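Local coordinates for protein probable TonB-dependent siderophore receptor PirA (Acinetobacter baumannii, PDB 5FR8) that probably serves as an outer-membrane receptor that binds iron-chelating siderophores, possibly ferric enterobactin, to start iron uptake, at residues R294-L299 / V313-K318; T349-G354 / E373-R378; T251-I256 / T300-W305; N235-G240 / S257-G262. All coordinates share one frame; numbering follows the deposited sequence.

Contact 1: residues R294-L299 / V313-K318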
loop_
_atom_site.group_PDB
_atom_site.type_symbol
_atom_site.label_atom_id
_atom_site.label_comp_id
_atom_site.label_asym_id
_atom_site.label_seq_id
_atom_site.Cartn_x
_atom_site.Cartn_y
_atom_site.Cartn_z
ATOM N N ARG A 294 14.547 -6.441 -4.475
ATOM C CA ARG A 294 14.169 -6.893 -3.169
ATOM C C ARG A 294 14.595 -8.325 -2.905
ATOM O O ARG A 294 14.214 -9.234 -3.625
ATOM C CB ARG A 294 12.679 -6.806 -3.045
ATOM C CG ARG A 294 12.175 -6.955 -1.632
ATOM C CD ARG A 294 10.670 -7.031 -1.594
ATOM N NE ARG A 294 10.255 -8.007 -0.596
ATOM C CZ ARG A 294 10.285 -7.784 0.708
ATOM N NH1 ARG A 294 10.713 -6.603 1.168
ATOM N NH2 ARG A 294 9.893 -8.751 1.538
ATOM N N ASP A 295 15.372 -8.525 -1.857
ATOM C CA ASP A 295 15.762 -9.868 -1.417
ATOM C C ASP A 295 15.255 -10.118 0.007
ATOM O O ASP A 295 15.257 -9.218 0.829
ATOM C CB ASP A 295 17.285 -9.998 -1.450
ATOM C CG ASP A 295 17.850 -10.044 -2.878
ATOM O OD1 ASP A 295 17.070 -9.937 -3.826
ATOM O OD2 ASP A 295 19.062 -10.177 -3.070
ATOM N N SER A 296 14.820 -11.334 0.298
ATOM C CA SER A 296 14.152 -11.620 1.563
ATOM C C SER A 296 14.446 -13.029 2.013
ATOM O O SER A 296 14.321 -13.972 1.235
ATOM C CB SER A 296 12.633 -11.465 1.401
ATOM O OG SER A 296 11.974 -11.204 2.641
ATOM N N TYR A 297 14.810 -13.175 3.278
ATOM C CA TYR A 297 15.040 -14.500 3.874
ATOM C C TYR A 297 14.248 -14.605 5.173
ATOM O O TYR A 297 14.304 -13.716 6.004
ATOM C CB TYR A 297 16.503 -14.715 4.200
ATOM C CG TYR A 297 17.431 -14.371 3.085
ATOM C CD1 TYR A 297 17.510 -13.064 2.620
ATOM C CD2 TYR A 297 18.265 -15.333 2.518
ATOM C CE1 TYR A 297 18.368 -12.729 1.604
ATOM C CE2 TYR A 297 19.125 -14.997 1.486
ATOM C CZ TYR A 297 19.169 -13.689 1.036
ATOM O OH TYR A 297 19.982 -13.293 0.009
ATOM N N ALA A 298 13.523 -15.691 5.361
ATOM C CA ALA A 298 12.897 -15.893 6.641
ATOM C C ALA A 298 13.094 -17.317 7.089
ATOM O O ALA A 298 13.186 -18.224 6.268
ATOM C CB ALA A 298 11.448 -15.569 6.563
ATOM N N LEU A 299 13.181 -17.484 8.401
ATOM C CA LEU A 299 13.334 -18.780 9.028
ATOM C C LEU A 299 12.315 -18.846 10.156
ATOM O O LEU A 299 12.215 -17.932 10.980
ATOM C CB LEU A 299 14.739 -18.902 9.597
ATOM C CG LEU A 299 15.292 -20.285 9.938
ATOM C CD1 LEU A 299 15.361 -21.198 8.724
ATOM C CD2 LEU A 299 16.673 -20.096 10.513
ATOM N N VAL A 313 10.172 -16.418 14.618
ATOM C CA VAL A 313 10.507 -16.020 13.259
ATOM C C VAL A 313 11.749 -15.132 13.232
ATOM O O VAL A 313 11.851 -14.170 13.988
ATOM C CB VAL A 313 9.360 -15.228 12.599
ATOM C CG1 VAL A 313 9.648 -14.973 11.127
ATOM C CG2 VAL A 313 8.061 -15.993 12.738
ATOM N N ALA A 314 12.685 -15.457 12.354
ATOM C CA ALA A 314 13.696 -14.490 11.977
ATOM C C ALA A 314 13.471 -14.135 10.507
ATOM O O ALA A 314 13.255 -15.033 9.683
ATOM C CB ALA A 314 15.094 -15.043 12.210
ATOM N N GLN A 315 13.493 -12.838 10.184
ATOM C CA GLN A 315 13.546 -12.421 8.781
ATOM C C GLN A 315 14.499 -11.237 8.536
ATOM O O GLN A 315 14.662 -10.353 9.381
ATOM C CB GLN A 315 12.148 -12.152 8.210
ATOM C CG GLN A 315 11.552 -10.800 8.535
ATOM C CD GLN A 315 10.337 -10.478 7.667
ATOM O OE1 GLN A 315 9.218 -10.306 8.176
ATOM N NE2 GLN A 315 10.557 -10.343 6.359
ATOM N N TYR A 316 15.117 -11.260 7.358
ATOM C CA TYR A 316 16.071 -10.244 6.892
ATOM C C TYR A 316 15.642 -9.832 5.472
ATOM O O TYR A 316 15.438 -10.677 4.597
ATOM C CB TYR A 316 17.505 -10.817 6.918
ATOM C CG TYR A 316 18.560 -9.937 6.295
ATOM C CD1 TYR A 316 18.909 -8.728 6.872
ATOM C CD2 TYR A 316 19.215 -10.325 5.127
ATOM C CE1 TYR A 316 19.861 -7.909 6.291
ATOM C CE2 TYR A 316 20.169 -9.519 4.546
ATOM C CZ TYR A 316 20.484 -8.311 5.130
ATOM O OH TYR A 316 21.430 -7.488 4.546
ATOM N N ASP A 317 15.458 -8.534 5.267
ATOM C CA ASP A 317 15.028 -7.987 3.970
ATOM C C ASP A 317 16.009 -6.950 3.478
ATOM O O ASP A 317 16.462 -6.096 4.236
ATOM C CB ASP A 317 13.650 -7.341 4.079
ATOM C CG ASP A 317 12.527 -8.355 3.985
ATOM O OD1 ASP A 317 12.725 -9.509 4.430
ATOM O OD2 ASP A 317 11.449 -8.000 3.470
ATOM N N LYS A 318 16.343 -7.034 2.198
ATOM C CA LYS A 318 17.302 -6.115 1.574
ATOM C C LYS A 318 16.689 -5.476 0.309
ATOM O O LYS A 318 16.343 -6.160 -0.655
ATOM C CB LYS A 318 18.591 -6.866 1.224
ATOM C CG LYS A 318 19.819 -5.976 1.150
ATOM C CD LYS A 318 21.067 -6.741 0.740
ATOM C CE LYS A 318 22.264 -5.802 0.670
ATOM N NZ LYS A 318 23.518 -6.522 0.318
#
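Two donors hold Asp-317 OD1, reaching it from opposite faces of the carboxylate plane: Ser-296 OG of the facing strand, 2.6 Å from Asp-317 OD1, and the amide of Gln-315 on the same strand as the acid, with NE2 3.0 Å from Asp-317 OD1. The setting is an antiparallel beta-hairpin of the receptor's transmembrane barrel, strand 290-305 pairing with strand 308-323. The other carboxylate oxygen forms a salt bridge with Arg-294, whose NH2 stands 2.6 Å from Asp-317 OD2. NH1 approaches the same oxygen, and both N-H...O bonds are weak, bent to about 120°. OD2 lies at the guanidinium edge while the two flat groups are turned 68° apart. Asp-317 CG stands anti to the carbonyl carbon (chi1 -82°), and the carboxylate beyond it comes nearer to strand 290-305. Arg-294 makes a cation-pi contact with Trp-126 of the plug, and Gln-315 packs on Lys-102 and Pro-103, so this face, mostly polar, looks inward; Ala-298 lies on it too, CB 3.9 Å from Gln-315 CB. Asp-295, Tyr-297, Leu-299, Ala-314, Tyr-316 and Lys-318 occupy the other face. Backbone bonds tie Asp-295 with Lys-318, Tyr-297 with Tyr-316 and Leu-299 with Ala-314 in both directions. The Tyr-316 hydroxyl is hydrogen-bonded to Glu-348 on the next strand. The two tyrosines lie side by side, pointing the same way, with Tyr-297 CD1 4.1 Å from Tyr-316 CD2.

Contact 2: residues T349-G354 / E373-R378; sequences TLRFNG and EWVEDR
Arg-351 meets two neighbours at once. Its NH1 forms a salt bridge with Glu-373, 2.7 Å from OE2, which lies at the guanidinium edge, and Val-375 CG2 sits over one face of the same guanidinium, 3.7 Å from Arg-351 NH2 and offset toward the rim. The arginine and valine side chains run side by side in the same direction, whereas the guanidinium and the Glu-373 carboxylate are turned 57° against each other. The arginine chain is extended to CD and bends at chi3 (-55°), which places NE. Further along the same face, Thr-349 OG1 donates to Asp-377, 2.6 Å from OD1 and on the anti side of that oxygen, though well out of the carboxylate plane. Thr-349 CG2 also packs on Val-375 CG2.

On the other face Phe-352 and Trp-374 have planes near parallel but slid apart, the Phe-352 ring centroid 6.0 Å from that of the Trp-374 five-membered ring, with little overlap; the nearest carbons are Phe-352 CD2 and Trp-374 CD1, at 3.7 Å. Leu-350 and Glu-376 share this outer face. Beneath the side chains, two-way backbone bonds join Leu-350 with Glu-376 and Phe-352 with Trp-374. In the next shell, Glu-373 OE1 is bridged to Arg-434, giving that carboxylate a second cation, and Thr-349 OG1 is hydrogen-bonded to Asn-105 of the plug. Strands 308-323 and 407-422 flank the pair. Long antiparallel strands joined in sequence as hairpins, one face turned to the plug and the other outward, form the beta-barrel of TonB-dependent receptors.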
loop_
_atom_site.group_PDB
_atom_site.type_symbol
_atom_site.label_atom_id
_atom_site.label_comp_id
_atom_site.label_asym_id
_atom_site.label_seq_id
_atom_site.Cartn_x
_atom_site.Cartn_y
_atom_site.Cartn_z
ATOM N N THR A 349 16.372 -4.495 6.555
ATOM C CA THR A 349 15.563 -4.731 7.706
ATOM C C THR A 349 15.863 -6.129 8.303
ATOM O O THR A 349 15.845 -7.162 7.619
ATOM C CB THR A 349 14.093 -4.635 7.328
ATOM O OG1 THR A 349 13.804 -3.319 6.803
ATOM C CG2 THR A 349 13.220 -4.937 8.531
ATOM N N LEU A 350 16.144 -6.138 9.600
ATOM C CA LEU A 350 16.236 -7.380 10.336
ATOM C C LEU A 350 15.068 -7.395 11.306
ATOM O O LEU A 350 14.790 -6.385 11.954
ATOM C CB LEU A 350 17.590 -7.478 11.054
ATOM C CG LEU A 350 17.836 -8.719 11.914
ATOM C CD1 LEU A 350 17.765 -10.016 11.110
ATOM C CD2 LEU A 350 19.175 -8.604 12.619
ATOM N N ARG A 351 14.355 -8.510 11.383
ATOM C CA ARG A 351 13.194 -8.565 12.260
ATOM C C ARG A 351 13.064 -9.909 12.959
ATOM O O ARG A 351 13.263 -10.966 12.353
ATOM C CB ARG A 351 11.921 -8.276 11.474
ATOM C CG ARG A 351 10.640 -8.419 12.296
ATOM C CD ARG A 351 9.408 -8.376 11.413
ATOM N NE ARG A 351 9.420 -7.145 10.620
ATOM C CZ ARG A 351 8.729 -6.047 10.918
ATOM N NH1 ARG A 351 7.941 -6.014 11.990
ATOM N NH2 ARG A 351 8.819 -4.985 10.132
ATOM N N PHE A 352 12.721 -9.871 14.235
ATOM C CA PHE A 352 12.524 -11.096 14.978
ATOM C C PHE A 352 11.166 -11.083 15.618
ATOM O O PHE A 352 10.692 -10.041 16.069
ATOM C CB PHE A 352 13.574 -11.250 16.088
ATOM C CG PHE A 352 14.977 -11.419 15.587
ATOM C CD1 PHE A 352 15.334 -12.538 14.847
ATOM C CD2 PHE A 352 15.944 -10.465 15.869
ATOM C CE1 PHE A 352 16.635 -12.698 14.397
ATOM C CE2 PHE A 352 17.236 -10.620 15.421
ATOM C CZ PHE A 352 17.586 -11.735 14.683
ATOM N N ASN A 353 10.550 -12.253 15.694
ATOM C CA ASN A 353 9.278 -12.371 16.356
ATOM C C ASN A 353 9.127 -13.696 17.102
ATOM O O ASN A 353 9.311 -14.773 16.535
ATOM C CB ASN A 353 8.175 -12.208 15.327
ATOM C CG ASN A 353 6.948 -11.564 15.918
ATOM O OD1 ASN A 353 6.661 -10.393 15.622
ATOM N ND2 ASN A 353 6.225 -12.304 16.796
ATOM N N GLY A 354 8.786 -13.622 18.381
ATOM C CA GLY A 354 8.498 -14.830 19.159
ATOM C C GLY A 354 7.090 -14.775 19.713
ATOM O O GLY A 354 6.617 -13.706 20.073
ATOM N N GLU A 373 8.381 -8.804 19.668
ATOM C CA GLU A 373 8.802 -8.415 18.330
ATOM C C GLU A 373 9.987 -7.446 18.418
ATOM O O GLU A 373 10.002 -6.552 19.267
ATOM C CB GLU A 373 7.635 -7.764 17.579
ATOM C CG GLU A 373 7.880 -7.564 16.092
ATOM C CD GLU A 373 6.638 -7.054 15.355
ATOM O OE1 GLU A 373 5.483 -7.474 15.684
ATOM O OE2 GLU A 373 6.829 -6.230 14.437
ATOM N N TRP A 374 10.984 -7.655 17.558
ATOM C CA TRP A 374 12.124 -6.754 17.441
ATOM C C TRP A 374 12.355 -6.494 15.982
ATOM O O TRP A 374 12.437 -7.448 15.188
ATOM C CB TRP A 374 13.410 -7.371 18.006
ATOM C CG TRP A 374 14.659 -6.640 17.570
ATOM C CD1 TRP A 374 15.409 -6.872 16.443
ATOM C CD2 TRP A 374 15.291 -5.550 18.249
ATOM N NE1 TRP A 374 16.472 -5.989 16.385
ATOM C CE2 TRP A 374 16.419 -5.168 17.480
ATOM C CE3 TRP A 374 15.017 -4.857 19.440
ATOM C CZ2 TRP A 374 17.258 -4.127 17.859
ATOM C CZ3 TRP A 374 15.863 -3.824 19.827
ATOM C CH2 TRP A 374 16.962 -3.468 19.041
ATOM N N VAL A 375 12.476 -5.219 15.631
ATOM C CA VAL A 375 12.811 -4.857 14.259
ATOM C C VAL A 375 13.842 -3.726 14.203
ATOM O O VAL A 375 13.680 -2.699 14.865
ATOM C CB VAL A 375 11.550 -4.485 13.440
ATOM C CG1 VAL A 375 10.861 -3.258 14.003
ATOM C CG2 VAL A 375 11.935 -4.219 11.998
ATOM N N GLU A 376 14.898 -3.921 13.413
ATOM C CA GLU A 376 15.848 -2.856 13.151
ATOM C C GLU A 376 15.925 -2.585 11.658
ATOM O O GLU A 376 15.994 -3.516 10.846
ATOM C CB GLU A 376 17.212 -3.227 13.687
ATOM C CG GLU A 376 18.304 -2.182 13.479
ATOM C CD GLU A 376 19.624 -2.593 14.136
ATOM O OE1 GLU A 376 19.561 -3.244 15.205
ATOM O OE2 GLU A 376 20.723 -2.281 13.595
ATOM N N ASP A 377 15.928 -1.300 11.313
ATOM C CA ASP A 377 16.119 -0.855 9.934
ATOM C C ASP A 377 17.432 -0.068 9.766
ATOM O O ASP A 377 17.716 0.827 10.580
ATOM C CB ASP A 377 14.970 0.059 9.508
ATOM C CG ASP A 377 13.666 -0.680 9.318
ATOM O OD1 ASP A 377 13.687 -1.839 8.885
ATOM O OD2 ASP A 377 12.609 -0.092 9.587
ATOM N N ARG A 378 18.223 -0.397 8.726
ATOM C CA ARG A 378 19.351 0.475 8.311
ATOM C C ARG A 378 19.171 0.983 6.888
ATOM O O ARG A 378 18.834 0.233 5.979
ATOM C CB ARG A 378 20.689 -0.230 8.439
ATOM C CG ARG A 378 20.931 -0.790 9.822
ATOM C CD ARG A 378 22.304 -0.393 10.318
ATOM N NE ARG A 378 22.894 -1.463 11.100
ATOM C CZ ARG A 378 23.376 -2.579 10.566
ATOM N NH1 ARG A 378 23.325 -2.772 9.250
ATOM N NH2 ARG A 378 23.906 -3.507 11.350
#

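Contact 3: residues T251-I256 / T300-W305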
loop_
_atom_site.group_PDB
_atom_site.type_symbol
_atom_site.label_atom_id
_atom_site.label_comp_id
_atom_site.label_asym_id
_atom_site.label_seq_id
_atom_site.Cartn_x
_atom_site.Cartn_y
_atom_site.Cartn_z
ATOM N N THR A 251 8.392 -27.918 13.508
ATOM C CA THR A 251 8.456 -27.687 12.064
ATOM C C THR A 251 9.359 -26.494 11.791
ATOM O O THR A 251 9.389 -25.533 12.556
ATOM C CB THR A 251 7.063 -27.429 11.451
ATOM O OG1 THR A 251 6.247 -28.597 11.573
ATOM C CG2 THR A 251 7.166 -27.134 10.008
ATOM N N VAL A 252 10.125 -26.566 10.707
ATOM C CA VAL A 252 11.015 -25.480 10.324
ATOM C C VAL A 252 10.748 -25.099 8.865
ATOM O O VAL A 252 10.741 -25.963 7.987
ATOM C CB VAL A 252 12.473 -25.889 10.515
ATOM C CG1 VAL A 252 13.381 -24.797 10.011
ATOM C CG2 VAL A 252 12.755 -26.178 11.982
ATOM N N LEU A 253 10.504 -23.808 8.630
ATOM C CA LEU A 253 10.285 -23.266 7.294
ATOM C C LEU A 253 11.417 -22.359 6.872
ATOM O O LEU A 253 11.900 -21.519 7.630
ATOM C CB LEU A 253 9.027 -22.449 7.250
ATOM C CG LEU A 253 7.745 -23.253 7.129
ATOM C CD1 LEU A 253 7.369 -23.902 8.456
ATOM C CD2 LEU A 253 6.627 -22.332 6.659
ATOM N N LEU A 254 11.821 -22.502 5.627
ATOM C CA LEU A 254 12.789 -21.608 5.054
ATOM C C LEU A 254 12.109 -20.918 3.896
ATOM O O LEU A 254 11.558 -21.596 3.029
ATOM C CB LEU A 254 13.969 -22.413 4.538
ATOM C CG LEU A 254 15.066 -21.572 3.892
ATOM C CD1 LEU A 254 15.774 -20.747 4.960
ATOM C CD2 LEU A 254 16.045 -22.449 3.127
ATOM N N ASP A 255 12.124 -19.587 3.872
ATOM C CA ASP A 255 11.659 -18.840 2.694
ATOM C C ASP A 255 12.784 -17.984 2.165
ATOM O O ASP A 255 13.295 -17.114 2.867
ATOM C CB ASP A 255 10.473 -17.928 3.026
ATOM C CG ASP A 255 9.190 -18.698 3.382
ATOM O OD1 ASP A 255 8.734 -19.560 2.604
ATOM O OD2 ASP A 255 8.631 -18.413 4.448
ATOM N N ILE A 256 13.182 -18.249 0.930
ATOM C CA ILE A 256 14.156 -17.418 0.229
ATOM C C ILE A 256 13.540 -16.934 -1.063
ATOM O O ILE A 256 13.171 -17.764 -1.901
ATOM C CB ILE A 256 15.381 -18.210 -0.205
ATOM C CG1 ILE A 256 16.097 -18.773 1.005
ATOM C CG2 ILE A 256 16.292 -17.314 -1.012
ATOM C CD1 ILE A 256 17.289 -19.610 0.641
ATOM N N THR A 300 11.536 -19.912 10.186
ATOM C CA THR A 300 10.442 -20.001 11.139
ATOM C C THR A 300 10.442 -21.337 11.846
ATOM O O THR A 300 10.661 -22.357 11.220
ATOM C CB THR A 300 9.102 -19.832 10.433
ATOM O OG1 THR A 300 9.112 -18.592 9.710
ATOM C CG2 THR A 300 7.986 -19.808 11.454
ATOM N N HIS A 301 10.203 -21.324 13.152
ATOM C CA HIS A 301 10.008 -22.557 13.931
ATOM C C HIS A 301 8.650 -22.528 14.634
ATOM O O HIS A 301 8.283 -21.556 15.288
ATOM C CB HIS A 301 11.156 -22.737 14.942
ATOM C CG HIS A 301 11.048 -23.958 15.804
ATOM N ND1 HIS A 301 10.182 -24.040 16.872
ATOM C CD2 HIS A 301 11.712 -25.138 15.773
ATOM C CE1 HIS A 301 10.313 -25.220 17.457
ATOM N NE2 HIS A 301 11.235 -25.907 16.809
ATOM N N GLU A 302 7.909 -23.611 14.484
ATOM C CA GLU A 302 6.604 -23.715 15.084
ATOM C C GLU A 302 6.467 -24.975 15.917
ATOM O O GLU A 302 6.511 -26.088 15.401
ATOM C CB GLU A 302 5.497 -23.655 14.035
ATOM C CG GLU A 302 5.884 -23.966 12.606
ATOM C CD GLU A 302 4.871 -23.407 11.610
ATOM O OE1 GLU A 302 4.739 -22.164 11.531
ATOM O OE2 GLU A 302 4.195 -24.207 10.920
ATOM N N GLY A 303 6.297 -24.776 17.219
ATOM C CA GLY A 303 6.138 -25.874 18.151
ATOM C C GLY A 303 4.686 -26.215 18.392
ATOM O O GLY A 303 3.814 -25.332 18.493
ATOM N N ASP A 304 4.431 -27.517 18.492
ATOM C CA ASP A 304 3.097 -28.021 18.765
ATOM C C ASP A 304 3.122 -28.832 20.076
ATOM O O ASP A 304 3.227 -30.061 20.058
ATOM C CB ASP A 304 2.611 -28.855 17.572
ATOM C CG ASP A 304 1.124 -29.149 17.636
ATOM O OD1 ASP A 304 0.731 -30.059 18.366
ATOM O OD2 ASP A 304 0.348 -28.465 16.960
ATOM N N TRP A 305 3.028 -28.125 21.207
ATOM C CA TRP A 305 3.242 -28.716 22.540
ATOM C C TRP A 305 1.940 -29.030 23.250
ATOM O O TRP A 305 0.877 -28.513 22.882
ATOM C CB TRP A 305 4.077 -27.776 23.420
ATOM C CG TRP A 305 5.190 -27.122 22.675
ATOM C CD1 TRP A 305 5.239 -25.838 22.243
ATOM C CD2 TRP A 305 6.398 -27.737 22.247
ATOM N NE1 TRP A 305 6.404 -25.609 21.578
ATOM C CE2 TRP A 305 7.139 -26.764 21.573
ATOM C CE3 TRP A 305 6.933 -29.017 22.387
ATOM C CZ2 TRP A 305 8.392 -27.027 21.031
ATOM C CZ3 TRP A 305 8.169 -29.278 21.847
ATOM C CH2 TRP A 305 8.887 -28.288 21.176
#
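Thr-251 pairs with Glu-302 through two backbone bonds, its N 3.2 Å from Glu-302 O and its O 3.1 Å from Glu-302 N; above them Thr-251 CB packs on Glu-302 CG at 3.8 Å. Val-252 follows on the opposite face, in the non-hydrogen-bonded pair with His-301. Its CG2, beside the backbone N and anti to the carbonyl carbon, comes 4.1 Å from His-301 CD2, the two side chains crossing at a slant. The imidazole's polar end is engaged just beyond the segment, where NE2 is hydrogen-bonded to Gln-250. Leu-253 returns to the first face and pairs with Thr-300, each residue's N bonded to the other's O. Leu-253 CB lies 4.1 Å from Thr-300 CB, and CD1 reaches diagonally to Glu-302, 4.0 Å from OE2. Past Leu-253 the pairing of strand 250-264 passes to earlier residues of strand 290-305, with Asp-255 backbone-bonded to Ala-298; Asp-255 is also salt-bridged to Arg-241. This is neighbouring-strand pairing in the barrel wall, across the long connection between strands 250-264 and 290-305. The chemistry implies cohesion resting on four main-chain bonds, with the side chains across the contact adding van der Waals contact.

Contact 4: residues N235-G240 / S257-G262; sequences NKDISG and SSSKQG
Asn-235 lies alongside Gln-261, both side chains pointing the same way, its ND2 resting against Gln-261 CG at 3.3 Å with the amide planes 67° apart. The two amides do not bond each other but turn to the plug: Asn-235 ND2 and OD1 are hydrogen-bonded to Asn-125 and Asn-56, and Gln-261 OE1 to Arg-121. Two positions further along the same inward face, Ser-259 OG, placed anti to the carbonyl carbon by chi1 of -64°, donates to Asp-237 OD1 at 2.6 Å, using the anti lone pair of that oxygen. Asp-237 OD2 is taken by Asn-208 of strand 201-212, so each carboxylate oxygen has a partner. Ser-239 and Ser-257 end this face, their CB atoms 3.5 Å apart. On the outer face Ile-238 CG2 lies against Ser-258 OG, and the extended side chains of Lys-236 and Lys-260 leave the sheet in company, Lys-236 NZ 4.9 Å from Lys-260 NZ. Two-way backbone bonds join Lys-236 with Lys-260 and Ile-238 with Ser-258, as expected of an antiparallel barrel hairpin, here strands 232-247 and 250-264. The chemistry differs between the faces: neutral amides and a hydroxyl-bound carboxylate couple the wall to the plug and the adjacent strand, while the lysine pair, carrying like charges, would be expected to repel unless counter-ions screen it.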
loop_
_atom_site.group_PDB
_atom_site.type_symbol
_atom_site.label_atom_id
_atom_site.label_comp_id
_atom_site.label_asym_id
_atom_site.label_seq_id
_atom_site.Cartn_x
_atom_site.Cartn_y
_atom_site.Cartn_z
ATOM N N ASN A 235 8.706 -7.154 -14.333
ATOM C CA ASN A 235 8.922 -7.849 -13.068
ATOM C C ASN A 235 9.727 -9.116 -13.300
ATOM O O ASN A 235 9.528 -9.814 -14.288
ATOM C CB ASN A 235 7.586 -8.235 -12.421
ATOM C CG ASN A 235 6.707 -7.037 -12.115
ATOM O OD1 ASN A 235 6.100 -6.462 -13.020
ATOM N ND2 ASN A 235 6.607 -6.666 -10.827
ATOM N N LYS A 236 10.620 -9.435 -12.370
ATOM C CA LYS A 236 11.274 -10.750 -12.348
ATOM C C LYS A 236 11.227 -11.236 -10.928
ATOM O O LYS A 236 11.734 -10.570 -10.037
ATOM C CB LYS A 236 12.702 -10.639 -12.846
ATOM C CG LYS A 236 12.764 -10.166 -14.297
ATOM C CD LYS A 236 14.165 -10.226 -14.848
ATOM C CE LYS A 236 14.186 -9.845 -16.318
ATOM N NZ LYS A 236 15.579 -9.843 -16.872
ATOM N N ASP A 237 10.560 -12.363 -10.698
ATOM C CA ASP A 237 10.323 -12.844 -9.325
ATOM C C ASP A 237 10.685 -14.307 -9.235
ATOM O O ASP A 237 10.295 -15.088 -10.104
ATOM C CB ASP A 237 8.859 -12.677 -8.925
ATOM C CG ASP A 237 8.407 -11.245 -8.987
ATOM O OD1 ASP A 237 8.731 -10.467 -8.061
ATOM O OD2 ASP A 237 7.714 -10.891 -9.969
ATOM N N ILE A 238 11.403 -14.682 -8.186
ATOM C CA ILE A 238 11.677 -16.076 -7.938
ATOM C C ILE A 238 11.584 -16.310 -6.430
ATOM O O ILE A 238 12.034 -15.475 -5.647
ATOM C CB ILE A 238 13.071 -16.441 -8.475
ATOM C CG1 ILE A 238 13.379 -17.928 -8.286
ATOM C CG2 ILE A 238 14.133 -15.563 -7.829
ATOM C CD1 ILE A 238 12.897 -18.778 -9.439
ATOM N N SER A 239 10.980 -17.418 -6.009
ATOM C CA SER A 239 10.781 -17.636 -4.578
ATOM C C SER A 239 10.676 -19.093 -4.185
ATOM O O SER A 239 9.928 -19.869 -4.794
ATOM C CB SER A 239 9.514 -16.936 -4.104
ATOM O OG SER A 239 9.082 -17.487 -2.861
ATOM N N GLY A 240 11.405 -19.448 -3.133
ATOM C CA GLY A 240 11.540 -20.847 -2.726
ATOM C C GLY A 240 11.211 -21.064 -1.278
ATOM O O GLY A 240 11.536 -20.248 -0.438
ATOM N N SER A 257 13.441 -15.616 -1.232
ATOM C CA SER A 257 12.924 -15.074 -2.472
ATOM C C SER A 257 13.724 -13.866 -2.920
ATOM O O SER A 257 14.198 -13.103 -2.083
ATOM C CB SER A 257 11.464 -14.661 -2.319
ATOM O OG SER A 257 11.395 -13.377 -1.745
ATOM N N SER A 258 13.843 -13.677 -4.239
ATOM C CA SER A 258 14.418 -12.439 -4.792
ATOM C C SER A 258 13.578 -11.898 -5.971
ATOM O O SER A 258 13.058 -12.663 -6.784
ATOM C CB SER A 258 15.876 -12.677 -5.203
ATOM O OG SER A 258 15.922 -13.334 -6.445
ATOM N N SER A 259 13.433 -10.580 -6.036
ATOM C CA SER A 259 12.640 -9.933 -7.065
ATOM C C SER A 259 13.335 -8.694 -7.549
ATOM O O SER A 259 14.053 -8.027 -6.805
ATOM C CB SER A 259 11.280 -9.518 -6.527
ATOM O OG SER A 259 10.515 -10.649 -6.141
ATOM N N LYS A 260 13.086 -8.387 -8.812
ATOM C CA LYS A 260 13.571 -7.184 -9.443
ATOM C C LYS A 260 12.422 -6.562 -10.225
ATOM O O LYS A 260 11.726 -7.236 -10.992
ATOM C CB LYS A 260 14.736 -7.529 -10.373
ATOM C CG LYS A 260 15.020 -6.518 -11.474
ATOM C CD LYS A 260 16.304 -6.864 -12.226
ATOM C CE LYS A 260 16.333 -6.175 -13.595
ATOM N NZ LYS A 260 17.667 -6.247 -14.245
ATOM N N GLN A 261 12.237 -5.265 -10.028
ATOM C CA GLN A 261 11.258 -4.511 -10.783
ATOM C C GLN A 261 11.908 -3.366 -11.551
ATOM O O GLN A 261 12.442 -2.440 -10.941
ATOM C CB GLN A 261 10.251 -3.943 -9.829
ATOM C CG GLN A 261 9.056 -4.831 -9.605
ATOM C CD GLN A 261 8.190 -4.267 -8.504
ATOM O OE1 GLN A 261 8.220 -3.051 -8.255
ATOM N NE2 GLN A 261 7.400 -5.129 -7.848
ATOM N N GLY A 262 11.850 -3.418 -12.873
ATOM C CA GLY A 262 12.454 -2.365 -13.690
ATOM C C GLY A 262 11.333 -1.664 -14.424
ATOM O O GLY A 262 10.500 -2.307 -15.045
#

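Following the strands from 232-247 to 365-380, the contacts come in the order 4, 3, 1, 2. Contacts 1 and 2, with centres about 10 Å apart, are successive hairpins joined where strand 308-323 pairs with 343-361; Ala-314 CB packs there on Phe-352 CE1 at 3.6 Å. Contact 3 shares strand 290-305 with contact 1 and strand 250-264 with contact 4, yet its centre is about 23 Å from that of contact 4, because the two use different parts of strand 250-264; Ile-256 O and Gly-240 N meet where they join. Contact 4 adjoins contact 1 through Arg-294 and Ser-259, whose backbones bond. Contacts 1, 2 and 4 each reach plug residues.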